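Local coordinates for succinyl-CoA ligase (ADP-forming) subunit alpha (Methanosaeta concilii, PDB 6HXI), which is an alpha subunit of the succinyl-CoA ligase family that carries a citrate synthase-like C-terminal region and holds coenzyme A, at residues B[284-287]-B[288-291]; B[261-264]-B[265-269]. All coordinates share one frame; numbering follows the deposited sequence.

Interaction 1. Residues B[284-287]-B[288-291]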
loop_
_atom_site.group_PDB
_atom_site.type_symbol
_atom_site.label_atom_id
_atom_site.label_comp_id
_atom_site.label_asym_id
_atom_site.label_seq_id
_atom_site.Cartn_x
_atom_site.Cartn_y
_atom_site.Cartn_z
ATOM N N LYS B 284 -9.254 -61.837 44.538
ATOM C CA LYS B 284 -8.027 -62.139 43.801
ATOM C C LYS B 284 -7.440 -60.850 43.194
ATOM O O LYS B 284 -6.229 -60.689 43.157
ATOM C CB LYS B 284 -8.309 -63.172 42.703
ATOM C CG LYS B 284 -7.075 -63.937 42.263
ATOM C CD LYS B 284 -7.268 -64.590 40.895
ATOM C CE LYS B 284 -6.002 -65.282 40.456
ATOM N NZ LYS B 284 -6.217 -66.133 39.261
ATOM N N GLU B 285 -8.306 -59.917 42.772
ATOM C CA GLU B 285 -7.903 -58.648 42.175
ATOM C C GLU B 285 -7.318 -57.629 43.172
ATOM O O GLU B 285 -6.706 -56.660 42.733
ATOM C CB GLU B 285 -9.072 -58.033 41.393
ATOM C CG GLU B 285 -9.363 -58.717 40.071
ATOM C CD GLU B 285 -10.454 -58.062 39.244
ATOM O OE1 GLU B 285 -11.310 -58.801 38.706
ATOM O OE2 GLU B 285 -10.452 -56.814 39.122
ATOM N N THR B 286 -7.484 -57.835 44.488
ATOM C CA THR B 286 -6.974 -56.913 45.521
ATOM C C THR B 286 -5.443 -56.883 45.611
ATOM O O THR B 286 -4.785 -57.858 45.258
ATOM C CB THR B 286 -7.584 -57.219 46.916
ATOM O OG1 THR B 286 -7.124 -58.485 47.395
ATOM C CG2 THR B 286 -9.097 -57.139 46.944
ATOM N N ALA B 287 -4.892 -55.782 46.142
ATOM C CA ALA B 287 -3.457 -55.603 46.346
ATOM C C ALA B 287 -2.896 -56.655 47.327
ATOM O O ALA B 287 -1.799 -57.177 47.100
ATOM C CB ALA B 287 -3.161 -54.196 46.842
ATOM N N GLN B 288 -3.665 -56.996 48.380
ATOM C CA GLN B 288 -3.275 -57.995 49.389
ATOM C C GLN B 288 -3.080 -59.378 48.771
ATOM O O GLN B 288 -2.001 -59.950 48.927
ATOM C CB GLN B 288 -4.250 -58.022 50.589
ATOM C CG GLN B 288 -4.074 -56.842 51.569
ATOM C CD GLN B 288 -4.691 -55.511 51.124
ATOM O OE1 GLN B 288 -5.290 -55.372 50.034
ATOM N NE2 GLN B 288 -4.595 -54.505 51.989
ATOM N N ALA B 289 -4.085 -59.885 48.028
ATOM C CA ALA B 289 -4.027 -61.171 47.326
ATOM C C ALA B 289 -2.852 -61.223 46.331
ATOM O O ALA B 289 -2.197 -62.259 46.218
ATOM C CB ALA B 289 -5.332 -61.423 46.597
ATOM N N LYS B 290 -2.560 -60.104 45.661
ATOM C CA LYS B 290 -1.453 -59.981 44.698
ATOM C C LYS B 290 -0.064 -59.985 45.359
ATOM O O LYS B 290 0.811 -60.735 44.920
ATOM C CB LYS B 290 -1.638 -58.750 43.787
ATOM C CG LYS B 290 -2.801 -58.900 42.804
ATOM C CD LYS B 290 -2.967 -57.684 41.926
ATOM C CE LYS B 290 -4.039 -57.877 40.877
ATOM N NZ LYS B 290 -4.035 -56.783 39.857
ATOM N N ASN B 291 0.129 -59.169 46.418
ATOM C CA ASN B 291 1.390 -59.084 47.158
ATOM C C ASN B 291 1.704 -60.399 47.858
ATOM O O ASN B 291 2.866 -60.803 47.896
ATOM C CB ASN B 291 1.381 -57.904 48.146
ATOM C CG ASN B 291 1.613 -56.554 47.500
ATOM O OD1 ASN B 291 2.423 -56.406 46.575
ATOM N ND2 ASN B 291 0.913 -55.526 47.975
HETATM O O HOH W 1 -6.614 -54.152 47.625
#

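Interaction 2. Residues B[261-264]-B[265-269]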
loop_
_atom_site.group_PDB
_atom_site.type_symbol
_atom_site.label_atom_id
_atom_site.label_comp_id
_atom_site.label_asym_id
_atom_site.label_seq_id
_atom_site.Cartn_x
_atom_site.Cartn_y
_atom_site.Cartn_z
ATOM N N GLY B 261 -2.625 -50.271 46.304
ATOM C CA GLY B 261 -4.067 -50.391 46.504
ATOM C C GLY B 261 -4.433 -51.141 47.770
ATOM O O GLY B 261 -5.500 -51.750 47.833
ATOM N N THR B 262 -3.551 -51.103 48.785
ATOM C CA THR B 262 -3.770 -51.757 50.081
ATOM C C THR B 262 -4.844 -51.015 50.896
ATOM O O THR B 262 -5.356 -51.565 51.859
ATOM C CB THR B 262 -2.442 -51.959 50.854
ATOM O OG1 THR B 262 -1.895 -50.699 51.254
ATOM C CG2 THR B 262 -1.402 -52.759 50.059
ATOM N N CYS B 263 -5.183 -49.766 50.490
ATOM C CA CYS B 263 -6.203 -48.910 51.112
ATOM C C CYS B 263 -7.629 -49.442 50.906
ATOM O O CYS B 263 -8.473 -49.265 51.783
ATOM C CB CYS B 263 -6.081 -47.494 50.571
ATOM S SG CYS B 263 -6.361 -47.376 48.784
ATOM N N SER B 264 -7.895 -50.033 49.724
ATOM C CA SER B 264 -9.192 -50.541 49.266
ATOM C C SER B 264 -10.059 -51.268 50.321
ATOM O O SER B 264 -11.212 -50.851 50.462
ATOM C CB SER B 264 -9.030 -51.425 48.035
ATOM O OG SER B 264 -10.285 -51.749 47.465
ATOM N N PRO B 265 -9.592 -52.315 51.071
ATOM C CA PRO B 265 -10.492 -52.976 52.047
ATOM C C PRO B 265 -11.013 -52.093 53.183
ATOM O O PRO B 265 -12.051 -52.416 53.766
ATOM C CB PRO B 265 -9.643 -54.130 52.589
ATOM C CG PRO B 265 -8.587 -54.349 51.568
ATOM C CD PRO B 265 -8.277 -52.988 51.041
ATOM N N TYR B 266 -10.298 -50.995 53.505
ATOM C CA TYR B 266 -10.649 -50.056 54.577
ATOM C C TYR B 266 -11.760 -49.094 54.148
ATOM O O TYR B 266 -12.454 -48.533 54.999
ATOM C CB TYR B 266 -9.424 -49.218 54.973
ATOM C CG TYR B 266 -8.205 -49.980 55.444
ATOM C CD1 TYR B 266 -7.249 -50.432 54.538
ATOM C CD2 TYR B 266 -7.933 -50.127 56.800
ATOM C CE1 TYR B 266 -6.090 -51.077 54.967
ATOM C CE2 TYR B 266 -6.766 -50.750 57.242
ATOM C CZ TYR B 266 -5.845 -51.219 56.320
ATOM O OH TYR B 266 -4.688 -51.835 56.726
ATOM N N LEU B 267 -11.883 -48.879 52.831
ATOM C CA LEU B 267 -12.809 -47.953 52.177
ATOM C C LEU B 267 -14.009 -48.703 51.527
ATOM O O LEU B 267 -13.980 -49.943 51.516
ATOM C CB LEU B 267 -12.023 -47.168 51.096
ATOM C CG LEU B 267 -10.612 -46.684 51.451
ATOM C CD1 LEU B 267 -9.825 -46.371 50.205
ATOM C CD2 LEU B 267 -10.635 -45.479 52.397
ATOM N N PRO B 268 -15.059 -48.006 50.973
ATOM C CA PRO B 268 -16.180 -48.742 50.341
ATOM C C PRO B 268 -15.764 -49.549 49.106
ATOM O O PRO B 268 -14.884 -49.120 48.363
ATOM C CB PRO B 268 -17.179 -47.635 49.961
ATOM C CG PRO B 268 -16.771 -46.443 50.747
ATOM C CD PRO B 268 -15.289 -46.546 50.903
ATOM N N ALA B 269 -16.408 -50.717 48.890
ATOM C CA ALA B 269 -16.141 -51.629 47.769
ATOM C C ALA B 269 -16.437 -51.002 46.392
ATOM O O ALA B 269 -15.932 -51.481 45.372
ATOM C CB ALA B 269 -16.936 -52.919 47.950
HETATM O O HOH W 2 -12.231 -49.450 48.347
#

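Interaction 1. Residues B[284-287]-B[288-291]
From Thr286 O to Lys290 N and from Ala287 O to Asn291 N, two backbone hydrogen bonds of 3.2 Å and 2.9 Å form the first turn of helix 287-297. Thr286 is the N-cap. With chi1 at 67°, its OG1 lies between its own backbone N and carbonyl carbon and reaches Ala289 N at 3.4 Å, a weak but nearly straight bond (166°); OG1 also bonds Glu283 O. Threonine suits this place: its hydroxyl can reach a first-turn N-H. Ala289, with only a methyl, fits beside that hydroxyl, its CB 3.5 Å from Thr286 OG1. The N-H of Ala287 is met by a water at 2.8 Å, which donates to Gln288 OE1; the bend at chi2 (79°) folds the glutamine amide back over the helix start, and its NE2 bonds Thr262 O. Lys290, extended beyond CG, runs past Thr286 O, its CE 3.5 Å from Glu285 O. Its NZ ends in a salt bridge with Glu239, while Glu285 OE2 takes the N-H of Gly236 and a salt bridge from Arg206. Water and, more weakly, cap thus meet N-H groups with no preceding turn to bond, and the salt bridges tie loop and helix to the same chain, including helix 239-247.

Interaction 2. Residues B[261-264]-B[265-269]
Tyr266 turns the edge of its ring to the carbonyl oxygens of Thr262 and Cys263. Its CB lies 3.3 Å from Cys263 O, and CG passes the same oxygen; CD1 lies near both carbonyl oxygens, and CE1 is 3.2 Å from Thr262 O, which lies in the ring plane. The CH edge, slightly positive, suits carbonyl oxygens, whereas OH at the tip points beyond them. With chi1 at -58°, CG stands beside the tyrosine's own N, which bonds Cys263 O at 3.0 Å. Leu267 N then bonds Ser264 O, its donor well above the carbonyl plane. Leu267 sends CD1 to 3.9 Å from Cys263 SG, an apolar pair that also meets Phe273. Pro265 has no N-H to be bonded, and its CD packs tightly on Ser264 CB, at 3.5 Å. Ser264 OG, anti to its own N, donates to a water that also bonds Ser264 O and Pro268 O, joining the turn to the chain leaving it. Asp288 of the citrate lyase chain accepts from Gly261 N and Cys263 N, placing the turn at a subunit interface. Successive i to i+3 bonds are characteristic of a short 3-10 turn, here following edge strand 255-260.

Overall arrangement
Along the chain, strand 255-260, an edge strand of the six-stranded mixed sheet, runs directly into interaction 2, which closes a short turn within 261-269. The loop then continues to 284-291, where interaction 1 closes the start of helix 287-297. The two lie in series, neither nesting nor crossing, with centres about 11 Å apart, and although a loop separates them in sequence, they touch. Ala287 CB packs on Gly261 C and Gln288 OE1 on Pro265 CG, so the helix start rests against the turn leaving the strand. Together they join strand, loop and helix within the CoA-ligase family region, with the turn also facing the citrate lyase chain.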